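Beta 1-3 glucanase (Clostridium beijerinckii NCIMB 8052, PDB 5H4E) probably hydrolyses beta-1,3-glucosidic bonds in glucans as a family 64 glycoside hydrolase. Local coordinates at residues I134-A139 against D156-Y162; L11-T17 against A369-W375. All coordinates share one frame; numbering follows the deposited sequence.

Contact 1 and contact 2 lie side by side in the beta-rich part of the chain, their centres about 12 Å apart. Contact 2 pairs the first and last strands of the chain, and contact 1 is nested within the long loop in sequence that this pairing closes. They meet where 156-162 passes beside the end of 369-375: P161 O is 2.9 Å from G374 N, a probable hydrogen bond, and Y162 CB packs against N372 O. On the neighbouring segment, M135 SD lies 3.7 Å from W375 CH2. Strand 162-168, which begins at Y162, the last residue of contact 1, runs antiparallel beside 366-374, carrying the buried turn of contact 1 into the sheet of contact 2.

Contact 1 of 2, residues I134-A139 against D156-Y162; sequences IMFEWA and DQFCYPY
E137, on strand 136-144 of the larger antiparallel sheet, plugs its carboxylate into the turn that leaves the short strand 157-158, where C159 and Y160 offer consecutive backbone amides. C159 N reaches E137 OE2 at 2.8 Å on the syn side, and Y160 N reaches the same E137 OE2 at 2.8 Å on the anti side, both tilted out of the carboxylate plane. R154 adds a salt bridge to this oxygen. With CG anti to the carbonyl carbon (chi1 -57°) and a second bend (chi2 -79°), the aliphatic part of E137 lies between two tyrosines: CG sits 3.4 Å from the centroid of the Y160 ring, over its face, while CB is 3.9 Å from the centroid of the Y162 ring, nearer the rim. Both are CH-pi contacts.

The amide of Q157 ties the same strand a second time. Its NE2 donates to F136 O at 2.8 Å and to E137 OE1 at 2.9 Å, both acceptors lying in the amide plane; it meets OE1 from above the carboxylate, whose plane stands 87° to the amide. Q157 OE1 is held by R205, so the rotation of the amide is fixed from both ends. The turn joins the two-stranded sheet of 157-158 and 206-207 to the larger sheet.

Further along, Y162 OH donates to W138 O at 2.6 Å, and water 1 links Y162 OH, W138 N and E137 OE1. D156 OD2 approaches W138 CH2 at the indole edge. At the other end M135 SD rests 3.7 Å from C159 SG.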
loop_
_atom_site.group_PDB
_atom_site.type_symbol
_atom_site.label_atom_id
_atom_site.label_comp_id
_atom_site.label_asym_id
_atom_site.label_seq_id
_atom_site.Cartn_x
_atom_site.Cartn_y
_atom_site.Cartn_z
ATOM N N ILE A 134 4.531 -11.508 -13.464
ATOM C CA ILE A 134 4.085 -12.511 -12.489
ATOM C C ILE A 134 2.847 -12.033 -11.718
ATOM O O ILE A 134 2.764 -10.863 -11.319
ATOM C CB ILE A 134 5.198 -12.873 -11.496
ATOM C CG1 ILE A 134 6.439 -13.389 -12.240
ATOM C CG2 ILE A 134 4.716 -13.919 -10.507
ATOM C CD1 ILE A 134 7.623 -13.666 -11.326
ATOM N N MET A 135 1.874 -12.922 -11.558
ATOM C CA MET A 135 0.676 -12.618 -10.772
ATOM C C MET A 135 1.046 -12.623 -9.309
ATOM O O MET A 135 1.423 -13.663 -8.766
ATOM C CB MET A 135 -0.434 -13.632 -11.034
ATOM C CG MET A 135 -0.837 -13.779 -12.513
ATOM S SD MET A 135 -1.618 -12.318 -13.231
ATOM C CE MET A 135 -0.209 -11.548 -14.004
ATOM N N PHE A 136 0.978 -11.461 -8.668
ATOM C CA PHE A 136 1.251 -11.399 -7.230
ATOM C C PHE A 136 0.551 -10.212 -6.588
ATOM O O PHE A 136 0.238 -9.222 -7.259
ATOM C CB PHE A 136 2.764 -11.312 -6.961
ATOM C CG PHE A 136 3.376 -9.976 -7.310
ATOM C CD1 PHE A 136 3.426 -8.952 -6.379
ATOM C CD2 PHE A 136 3.916 -9.752 -8.573
ATOM C CE1 PHE A 136 3.977 -7.723 -6.695
ATOM C CE2 PHE A 136 4.477 -8.526 -8.895
ATOM C CZ PHE A 136 4.506 -7.508 -7.957
ATOM N N GLU A 137 0.301 -10.340 -5.287
ATOM C CA GLU A 137 -0.103 -9.236 -4.423
ATOM C C GLU A 137 0.694 -9.377 -3.129
ATOM O O GLU A 137 1.386 -10.389 -2.939
ATOM C CB GLU A 137 -1.613 -9.263 -4.134
ATOM C CG GLU A 137 -2.482 -9.223 -5.373
ATOM C CD GLU A 137 -2.625 -7.820 -5.970
ATOM O OE1 GLU A 137 -1.880 -6.891 -5.573
ATOM O OE2 GLU A 137 -3.493 -7.652 -6.847
ATOM N N TRP A 138 0.629 -8.376 -2.253
ATOM C CA TRP A 138 1.100 -8.579 -0.881
ATOM C C TRP A 138 0.137 -7.967 0.142
ATOM O O TRP A 138 -0.555 -6.987 -0.135
ATOM C CB TRP A 138 2.536 -8.023 -0.684
ATOM C CG TRP A 138 2.688 -6.511 -0.697
ATOM C CD1 TRP A 138 2.461 -5.658 0.345
ATOM C CD2 TRP A 138 3.149 -5.697 -1.783
ATOM N NE1 TRP A 138 2.730 -4.366 -0.030
ATOM C CE2 TRP A 138 3.148 -4.360 -1.333
ATOM C CE3 TRP A 138 3.553 -5.968 -3.091
ATOM C CZ2 TRP A 138 3.535 -3.291 -2.146
ATOM C CZ3 TRP A 138 3.935 -4.901 -3.903
ATOM C CH2 TRP A 138 3.917 -3.578 -3.426
ATOM N N ALA A 139 0.061 -8.605 1.306
ATOM C CA ALA A 139 -0.599 -8.025 2.476
ATOM C C ALA A 139 0.450 -7.285 3.290
ATOM O O ALA A 139 1.599 -7.744 3.398
ATOM C CB ALA A 139 -1.268 -9.110 3.310
ATOM N N ASP A 156 0.200 0.485 -5.251
ATOM C CA ASP A 156 1.075 0.314 -6.414
ATOM C C ASP A 156 0.362 -0.289 -7.625
ATOM O O ASP A 156 0.697 0.025 -8.771
ATOM C CB ASP A 156 2.275 -0.577 -6.057
ATOM C CG ASP A 156 3.349 0.164 -5.279
ATOM O OD1 ASP A 156 3.234 1.383 -5.109
ATOM O OD2 ASP A 156 4.328 -0.477 -4.849
ATOM N N GLN A 157 -0.617 -1.155 -7.379
ATOM C CA GLN A 157 -1.201 -1.949 -8.456
ATOM C C GLN A 157 -2.529 -2.613 -8.090
ATOM O O GLN A 157 -2.883 -2.729 -6.906
ATOM C CB GLN A 157 -0.213 -3.047 -8.881
ATOM C CG GLN A 157 0.069 -3.986 -7.731
ATOM C CD GLN A 157 0.662 -5.322 -8.156
ATOM O OE1 GLN A 157 1.538 -5.384 -9.017
ATOM N NE2 GLN A 157 0.187 -6.397 -7.539
ATOM N N PHE A 158 -3.250 -3.047 -9.123
ATOM C CA PHE A 158 -4.220 -4.126 -9.007
ATOM C C PHE A 158 -3.831 -5.262 -9.938
ATOM O O PHE A 158 -3.797 -5.077 -11.167
ATOM C CB PHE A 158 -5.630 -3.675 -9.353
ATOM C CG PHE A 158 -6.615 -4.812 -9.410
ATOM C CD1 PHE A 158 -7.268 -5.234 -8.265
ATOM C CD2 PHE A 158 -6.863 -5.478 -10.598
ATOM C CE1 PHE A 158 -8.155 -6.305 -8.307
ATOM C CE2 PHE A 158 -7.746 -6.541 -10.654
ATOM C CZ PHE A 158 -8.388 -6.965 -9.507
ATOM N N CYS A 159 -3.578 -6.437 -9.371
ATOM C CA CYS A 159 -3.256 -7.618 -10.174
ATOM C C CYS A 159 -4.366 -8.670 -10.098
ATOM O O CYS A 159 -4.911 -9.059 -11.118
ATOM C CB CYS A 159 -1.919 -8.229 -9.738
ATOM S SG CYS A 159 -1.491 -9.712 -10.675
ATOM N N TYR A 160 -4.695 -9.140 -8.892
ATOM C CA TYR A 160 -5.804 -10.075 -8.737
ATOM C C TYR A 160 -6.614 -9.716 -7.497
ATOM O O TYR A 160 -6.081 -9.100 -6.576
ATOM C CB TYR A 160 -5.301 -11.537 -8.675
ATOM C CG TYR A 160 -4.383 -11.919 -7.523
ATOM C CD1 TYR A 160 -4.887 -12.102 -6.238
ATOM C CD2 TYR A 160 -3.020 -12.144 -7.734
ATOM C CE1 TYR A 160 -4.057 -12.470 -5.182
ATOM C CE2 TYR A 160 -2.172 -12.524 -6.683
ATOM C CZ TYR A 160 -2.705 -12.684 -5.408
ATOM O OH TYR A 160 -1.898 -13.061 -4.357
ATOM N N PRO A 161 -7.906 -10.077 -7.474
ATOM C CA PRO A 161 -8.714 -9.673 -6.319
ATOM C C PRO A 161 -8.350 -10.441 -5.048
ATOM O O PRO A 161 -8.168 -11.665 -5.088
ATOM C CB PRO A 161 -10.140 -9.999 -6.757
ATOM C CG PRO A 161 -9.995 -11.063 -7.786
ATOM C CD PRO A 161 -8.713 -10.745 -8.507
ATOM N N TYR A 162 -8.222 -9.727 -3.933
ATOM C CA TYR A 162 -7.977 -10.390 -2.652
ATOM C C TYR A 162 -8.519 -9.554 -1.502
ATOM O O TYR A 162 -8.762 -8.358 -1.639
ATOM C CB TYR A 162 -6.478 -10.714 -2.455
ATOM C CG TYR A 162 -5.532 -9.562 -2.128
ATOM C CD1 TYR A 162 -4.645 -9.650 -1.067
ATOM C CD2 TYR A 162 -5.485 -8.412 -2.922
ATOM C CE1 TYR A 162 -3.746 -8.609 -0.789
ATOM C CE2 TYR A 162 -4.600 -7.376 -2.647
ATOM C CZ TYR A 162 -3.738 -7.480 -1.582
ATOM O OH TYR A 162 -2.851 -6.440 -1.310
HETATM O O HOH W 1 -0.685 -5.932 -3.279
#

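Contact 2 of 2, residues L11-T17 against A369-W375; sequences LQVKNNT and AIINVGW
N16 and N372 both place CG opposite the carbonyl carbon (chi1 -65° and -68°), which turns the two amides toward each other across neighbouring strands. N16 ND2 donates to N372 OD1 at 3.1 Å in a bent bond, entering almost at right angles to the C=O and tilted from its plane. N372 ND2 is turned to N163 OD1 on the next strand, so this side chain bridges three strands. N372 OD1 also rests against CB and CG of K14. On the same face Q12 and I370 run alongside each other in the same direction, with Q12 CB 3.5 Å from I370 CD1; the amide of Q12 folds back, its NE2 bonding to V13 O and to S85 OG.

The backbones carrying these side chains form a parallel beta ladder, the short strand axes 26° apart, in which the first and last strands of the chain pair within a five-stranded mixed sheet. Q12 N donates to A369 O at 2.8 Å and I371 N to Q12 O at 2.6 Å; K14 then bonds with I371 and V373 in the same fashion, and N16 N closes the run on V373 O at 2.7 Å.

The face bearing L11, V13, A369, I371 and V373 is mainly apolar, with N15 at its end. L11 CD2 touches A369 CB at 3.9 Å and V13 CG1 touches V373 CG2 at 4.0 Å, and this layer packs on strands 26-33 and 95-101 of the larger antiparallel sheet. At the end of the ladder, N15 OD1 accepts T17 N, an Asx turn, and also T17 OG1. T17 CB then lies 3.9 Å from W375 CB, while the indole meets Y21 edge-to-face.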
loop_
_atom_site.group_PDB
_atom_site.type_symbol
_atom_site.label_atom_id
_atom_site.label_comp_id
_atom_site.label_asym_id
_atom_site.label_seq_id
_atom_site.Cartn_x
_atom_site.Cartn_y
_atom_site.Cartn_z
ATOM N N LEU A 11 -1.784 -16.570 9.974
ATOM C CA LEU A 11 -2.279 -16.028 8.722
ATOM C C LEU A 11 -2.590 -17.182 7.761
ATOM O O LEU A 11 -1.688 -17.863 7.287
ATOM C CB LEU A 11 -1.246 -15.075 8.126
ATOM C CG LEU A 11 -0.725 -14.008 9.093
ATOM C CD1 LEU A 11 0.379 -13.220 8.440
ATOM C CD2 LEU A 11 -1.849 -13.070 9.558
ATOM N N GLN A 12 -3.872 -17.416 7.497
ATOM C CA GLN A 12 -4.290 -18.555 6.688
ATOM C C GLN A 12 -4.540 -18.128 5.248
ATOM O O GLN A 12 -5.367 -17.256 5.008
ATOM C CB GLN A 12 -5.559 -19.183 7.274
ATOM C CG GLN A 12 -6.178 -20.283 6.414
ATOM C CD GLN A 12 -5.364 -21.566 6.474
ATOM O OE1 GLN A 12 -5.170 -22.143 7.549
ATOM N NE2 GLN A 12 -4.853 -21.997 5.331
ATOM N N VAL A 13 -3.830 -18.729 4.289
ATOM C CA VAL A 13 -4.134 -18.450 2.883
ATOM C C VAL A 13 -5.335 -19.292 2.466
ATOM O O VAL A 13 -5.382 -20.497 2.735
ATOM C CB VAL A 13 -2.934 -18.742 1.935
ATOM C CG1 VAL A 13 -3.299 -18.393 0.486
ATOM C CG2 VAL A 13 -1.698 -17.944 2.361
ATOM N N LYS A 14 -6.319 -18.649 1.841
ATOM C CA LYS A 14 -7.465 -19.361 1.283
ATOM C C LYS A 14 -7.538 -19.186 -0.234
ATOM O O LYS A 14 -7.596 -18.066 -0.746
ATOM C CB LYS A 14 -8.767 -18.886 1.937
ATOM C CG LYS A 14 -10.002 -19.610 1.450
ATOM C CD LYS A 14 -10.122 -20.999 2.050
ATOM C CE LYS A 14 -11.367 -21.698 1.517
ATOM N NZ LYS A 14 -12.522 -20.744 1.456
ATOM N N ASN A 15 -7.557 -20.309 -0.946
ATOM C CA ASN A 15 -7.585 -20.319 -2.410
ATOM C C ASN A 15 -8.995 -20.116 -2.953
ATOM O O ASN A 15 -9.826 -21.035 -2.909
ATOM C CB ASN A 15 -6.992 -21.649 -2.902
ATOM C CG ASN A 15 -6.851 -21.735 -4.418
ATOM O OD1 ASN A 15 -7.363 -20.907 -5.163
ATOM N ND2 ASN A 15 -6.152 -22.763 -4.873
ATOM N N ASN A 16 -9.274 -18.914 -3.460
ATOM C CA ASN A 16 -10.589 -18.619 -4.035
ATOM C C ASN A 16 -10.506 -18.344 -5.536
ATOM O O ASN A 16 -11.295 -17.567 -6.078
ATOM C CB ASN A 16 -11.235 -17.427 -3.324
ATOM C CG ASN A 16 -11.556 -17.721 -1.871
ATOM O OD1 ASN A 16 -11.972 -18.830 -1.527
ATOM N ND2 ASN A 16 -11.351 -16.737 -1.006
ATOM N N THR A 17 -9.540 -18.977 -6.191
ATOM C CA THR A 17 -9.291 -18.734 -7.611
ATOM C C THR A 17 -10.200 -19.585 -8.501
ATOM O O THR A 17 -10.089 -19.546 -9.733
ATOM C CB THR A 17 -7.825 -19.000 -7.978
ATOM O OG1 THR A 17 -7.532 -20.400 -7.867
ATOM C CG2 THR A 17 -6.899 -18.223 -7.055
ATOM N N ALA A 369 -5.888 -14.277 10.914
ATOM C CA ALA A 369 -6.463 -13.659 9.720
ATOM C C ALA A 369 -6.550 -14.669 8.590
ATOM O O ALA A 369 -5.720 -15.573 8.483
ATOM C CB ALA A 369 -5.646 -12.423 9.275
ATOM N N ILE A 370 -7.587 -14.535 7.769
ATOM C CA ILE A 370 -7.693 -15.313 6.539
ATOM C C ILE A 370 -7.342 -14.428 5.349
ATOM O O ILE A 370 -7.930 -13.358 5.180
ATOM C CB ILE A 370 -9.115 -15.874 6.298
ATOM C CG1 ILE A 370 -9.628 -16.701 7.488
ATOM C CG2 ILE A 370 -9.151 -16.650 4.982
ATOM C CD1 ILE A 370 -8.829 -17.924 7.777
ATOM N N ILE A 371 -6.398 -14.864 4.521
ATOM C CA ILE A 371 -6.089 -14.097 3.324
ATOM C C ILE A 371 -6.681 -14.820 2.126
ATOM O O ILE A 371 -6.209 -15.874 1.697
ATOM C CB ILE A 371 -4.592 -13.865 3.184
ATOM C CG1 ILE A 371 -4.087 -13.218 4.485
ATOM C CG2 ILE A 371 -4.298 -12.947 1.994
ATOM C CD1 ILE A 371 -2.594 -13.129 4.594
ATOM N N ASN A 372 -7.768 -14.237 1.637
ATOM C CA ASN A 372 -8.554 -14.792 0.555
ATOM C C ASN A 372 -8.028 -14.333 -0.784
ATOM O O ASN A 372 -8.232 -13.187 -1.162
ATOM C CB ASN A 372 -10.016 -14.372 0.696
ATOM C CG ASN A 372 -10.682 -14.993 1.897
ATOM O OD1 ASN A 372 -10.850 -16.215 1.969
ATOM N ND2 ASN A 372 -11.063 -14.162 2.852
ATOM N N VAL A 373 -7.372 -15.225 -1.513
ATOM C CA VAL A 373 -6.785 -14.822 -2.784
ATOM C C VAL A 373 -7.613 -15.404 -3.931
ATOM O O VAL A 373 -7.911 -16.597 -3.956
ATOM C CB VAL A 373 -5.281 -15.230 -2.869
ATOM C CG1 VAL A 373 -4.476 -14.468 -1.798
ATOM C CG2 VAL A 373 -5.066 -16.768 -2.747
ATOM N N GLY A 374 -8.011 -14.542 -4.867
ATOM C CA GLY A 374 -8.996 -14.933 -5.854
ATOM C C GLY A 374 -8.597 -14.697 -7.294
ATOM O O GLY A 374 -7.422 -14.485 -7.594
ATOM N N TRP A 375 -9.587 -14.740 -8.185
ATOM C CA TRP A 375 -9.330 -14.623 -9.619
ATOM C C TRP A 375 -10.588 -14.188 -10.374
ATOM O O TRP A 375 -11.687 -14.256 -9.819
ATOM C CB TRP A 375 -8.801 -15.951 -10.172
ATOM C CG TRP A 375 -8.244 -15.835 -11.564
ATOM C CD1 TRP A 375 -8.849 -16.224 -12.715
ATOM C CD2 TRP A 375 -6.989 -15.249 -11.945
ATOM N NE1 TRP A 375 -8.054 -15.921 -13.795
ATOM C CE2 TRP A 375 -6.900 -15.333 -13.348
ATOM C CE3 TRP A 375 -5.934 -14.662 -11.236
ATOM C CZ2 TRP A 375 -5.796 -14.863 -14.058
ATOM C CZ3 TRP A 375 -4.831 -14.189 -11.949
ATOM C CH2 TRP A 375 -4.775 -14.294 -13.345
HETATM O O HOH W 2 -10.485 -14.014 -2.781
#